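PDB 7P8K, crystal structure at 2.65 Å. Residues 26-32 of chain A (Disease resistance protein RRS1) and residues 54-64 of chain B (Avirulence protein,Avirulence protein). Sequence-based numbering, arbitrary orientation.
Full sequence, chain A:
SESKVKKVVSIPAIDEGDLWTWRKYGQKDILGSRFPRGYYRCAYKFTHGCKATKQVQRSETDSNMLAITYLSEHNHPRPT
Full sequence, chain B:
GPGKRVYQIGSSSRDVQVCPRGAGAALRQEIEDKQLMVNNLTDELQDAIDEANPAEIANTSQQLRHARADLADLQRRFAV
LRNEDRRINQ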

# COMPACT_ATOMS: atom_id res chain seq x y z
N GLY A 26 -2.39 -2.87 0.11
CA GLY A 26 -3.54 -1.98 0.34
C GLY A 26 -4.15 -1.42 -0.94
O GLY A 26 -3.58 -1.63 -2.03
N GLN A 27 -5.29 -0.73 -0.79
CA GLN A 27 -6.00 -0.01 -1.88
C GLN A 27 -6.60 1.30 -1.33
O GLN A 27 -6.95 1.34 -0.14
CB GLN A 27 -7.11 -0.87 -2.45
CG GLN A 27 -8.14 -1.28 -1.41
CD GLN A 27 -9.27 -2.11 -1.97
OE1 GLN A 27 -9.31 -2.44 -3.15
NE2 GLN A 27 -10.22 -2.44 -1.11
N LYS A 28 -6.75 2.30 -2.19
CA LYS A 28 -7.37 3.61 -1.84
C LYS A 28 -8.58 3.84 -2.75
O LYS A 28 -8.44 3.67 -3.97
CB LYS A 28 -6.34 4.74 -2.00
CG LYS A 28 -6.82 6.12 -1.59
CD LYS A 28 -5.85 7.22 -1.97
CE LYS A 28 -5.97 8.43 -1.08
NZ LYS A 28 -5.52 9.66 -1.77
N ASP A 29 -9.72 4.23 -2.18
CA ASP A 29 -10.86 4.80 -2.93
C ASP A 29 -10.41 6.14 -3.50
O ASP A 29 -10.06 7.03 -2.70
CB ASP A 29 -12.11 4.89 -2.05
CG ASP A 29 -12.57 3.55 -1.52
OD1 ASP A 29 -12.38 2.54 -2.23
OD2 ASP A 29 -13.12 3.53 -0.40
N ILE A 30 -10.34 6.25 -4.82
CA ILE A 30 -9.98 7.50 -5.55
C ILE A 30 -11.27 8.30 -5.72
O ILE A 30 -12.34 7.69 -5.68
CB ILE A 30 -9.29 7.17 -6.90
CG1 ILE A 30 -7.78 6.99 -6.72
CG2 ILE A 30 -9.58 8.21 -7.98
CD1 ILE A 30 -7.41 5.98 -5.66
N LEU A 31 -11.16 9.63 -5.84
CA LEU A 31 -12.31 10.51 -6.13
C LEU A 31 -12.62 10.43 -7.63
O LEU A 31 -11.67 10.39 -8.43
CB LEU A 31 -11.98 11.95 -5.70
CG LEU A 31 -11.80 12.15 -4.20
CD1 LEU A 31 -11.66 13.63 -3.87
CD2 LEU A 31 -12.94 11.52 -3.42
N GLY A 32 -13.92 10.37 -7.96
CA GLY A 32 -14.43 10.30 -9.34
C GLY A 32 -14.07 9.00 -10.02
O GLY A 32 -13.90 9.01 -11.25
N PRO B 54 -9.11 20.39 -0.32
CA PRO B 54 -9.86 19.95 0.86
C PRO B 54 -10.63 18.64 0.64
O PRO B 54 -10.73 17.87 1.58
CB PRO B 54 -10.83 21.10 1.17
CG PRO B 54 -10.79 22.01 -0.05
CD PRO B 54 -9.45 21.77 -0.72
N ALA B 55 -11.13 18.42 -0.59
CA ALA B 55 -11.86 17.19 -1.00
C ALA B 55 -10.95 15.98 -0.83
O ALA B 55 -11.39 14.97 -0.26
CB ALA B 55 -12.35 17.33 -2.42
N GLU B 56 -9.71 16.07 -1.32
CA GLU B 56 -8.70 14.98 -1.23
C GLU B 56 -8.17 14.87 0.21
O GLU B 56 -7.78 13.76 0.60
CB GLU B 56 -7.54 15.19 -2.20
CG GLU B 56 -6.64 13.97 -2.35
CD GLU B 56 -7.37 12.71 -2.76
OE1 GLU B 56 -7.45 12.45 -3.98
OE2 GLU B 56 -7.87 11.99 -1.87
N ILE B 57 -8.13 15.97 0.96
CA ILE B 57 -7.79 15.92 2.42
C ILE B 57 -8.82 15.01 3.10
O ILE B 57 -8.40 14.04 3.72
CB ILE B 57 -7.73 17.33 3.05
CG1 ILE B 57 -6.59 18.16 2.46
CG2 ILE B 57 -7.63 17.22 4.56
CD1 ILE B 57 -6.54 19.59 2.97
N ALA B 58 -10.11 15.31 2.94
CA ALA B 58 -11.24 14.53 3.49
C ALA B 58 -11.10 13.04 3.12
O ALA B 58 -11.19 12.19 4.03
CB ALA B 58 -12.54 15.10 2.98
N ASN B 59 -10.88 12.76 1.83
CA ASN B 59 -10.84 11.38 1.28
C ASN B 59 -9.70 10.58 1.94
O ASN B 59 -9.95 9.44 2.41
CB ASN B 59 -10.70 11.41 -0.25
CG ASN B 59 -10.72 10.04 -0.88
OD1 ASN B 59 -11.42 9.14 -0.41
ND2 ASN B 59 -9.96 9.86 -1.95
N THR B 60 -8.50 11.16 1.98
CA THR B 60 -7.24 10.50 2.40
C THR B 60 -7.20 10.38 3.93
O THR B 60 -6.95 9.27 4.43
CB THR B 60 -6.05 11.26 1.82
OG1 THR B 60 -6.35 11.50 0.44
CG2 THR B 60 -4.74 10.52 1.92
N SER B 61 -7.48 11.48 4.64
CA SER B 61 -7.54 11.52 6.13
C SER B 61 -8.51 10.45 6.65
O SER B 61 -8.14 9.74 7.60
CB SER B 61 -7.92 12.89 6.63
OG SER B 61 -7.86 12.95 8.05
N GLN B 62 -9.71 10.34 6.05
CA GLN B 62 -10.75 9.35 6.43
C GLN B 62 -10.21 7.92 6.29
O GLN B 62 -10.43 7.11 7.21
CB GLN B 62 -12.01 9.55 5.58
CG GLN B 62 -13.01 8.41 5.68
CD GLN B 62 -14.42 8.85 5.35
OE1 GLN B 62 -14.65 9.84 4.67
NE2 GLN B 62 -15.39 8.10 5.86
N GLN B 63 -9.52 7.63 5.18
CA GLN B 63 -9.01 6.28 4.85
C GLN B 63 -7.72 6.01 5.62
O GLN B 63 -7.34 4.83 5.74
CB GLN B 63 -8.74 6.15 3.35
CG GLN B 63 -10.00 6.10 2.51
CD GLN B 63 -9.66 5.91 1.05
OE1 GLN B 63 -9.29 4.82 0.63
NE2 GLN B 63 -9.79 6.98 0.28
N LEU B 64 -7.06 7.07 6.10
CA LEU B 64 -5.84 6.99 6.94
C LEU B 64 -6.25 6.58 8.37
O LEU B 64 -5.50 5.80 8.98
CB LEU B 64 -5.12 8.34 6.91
CG LEU B 64 -3.86 8.47 7.78
CD1 LEU B 64 -2.84 7.39 7.44
CD2 LEU B 64 -3.25 9.85 7.62
O HOH W 1 -5.41 10.24 -4.39

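Contact between an RRS1 segment of strand and loop (chain A) and a helix of the avirulence protein (chain B). The strand, 26-28, and the helix, 54-64, run nearly antiparallel, with 151° between their N-to-C directions and axes 10.5 Å apart at closest approach. K28(A) therefore lies near Q63(B), and L31(A) near E56(B), one end of the contact to the other. Together the stretches bury 386 Å², most of it on K28(A), L31(A), Q63(B) and N59(B).

Hydrogen bonds to the backbone of chain A centre on D29(A). Its N donates to OE1 of Q63(B) at 2.9 Å, and its O accepts from NE2 of the same Q63(B) at 3.0 Å, so a single carboxamide pairs with both backbone polar groups of D29(A), N and O. The D29(A) O also accepts from ND2 of N59(B) at 2.9 Å, with a nearly straight N-H...O angle of 161°. Amides suit these places because each carries a donor and an acceptor on one planar group. Residues N59(B) and Q63(B) are four apart, about one helical turn, and both direct CA-to-CB toward chain A, which lets them converge on the same carbonyl. The CA-to-CB bond of D29(A) points sideways, and its carboxylate makes no hydrogen bond to the helix stretch; its backbone does the work.

The charged contact is made by K28(A). Its CA-to-CB bond points sideways, but all four chi angles are t, and the extended chain carries the amine to the helix. There NZ donates to OG1 of T60(B) at 3.0 Å and forms a salt bridge with OE2 of E56(B) at 3.3 Å, the hydrogen bond within it being weak. A water extends this link, accepting from K28(A) NZ at 2.7 Å and donating weakly to E56(B) OE1 at 3.0 Å. The lysine is buried, so these oxygens matter to its charge, while its methylene chain packs beside the glutamine: CG of K28(A) lies 3.6 Å from OE1 of Q63(B).

Hydrogen bonds within the helix hold the polar side chains in position. T60(B), at chi1 m, donates OG1 to the E56(B) backbone O at 2.7 Å, while OG1 of T60(B) itself accepts from NZ of K28(A). N59(B) ND2 donates to E56(B) OE2 at 3.0 Å as well as to chain A, joining the charged and amide groups. NE2 of Q63(B) reaches back to N59(B) O at 3.3 Å and, weakly, to N59(B) OD1 at 2.8 Å.

Apolar packing falls to L31(A), whose CA-to-CB bond points toward the helix. Its CD1 lies 4.0 Å from CB of A55(B), the methyl it packs on, and 3.9 Å from A55(B) O. CD2 of L31(A) rests 3.7 Å from CG of N59(B), so the leucine also covers the asparagine amide. Between these anchors, the CA-to-CB bond of I30(A) points away, and the residue loses little area to the helix.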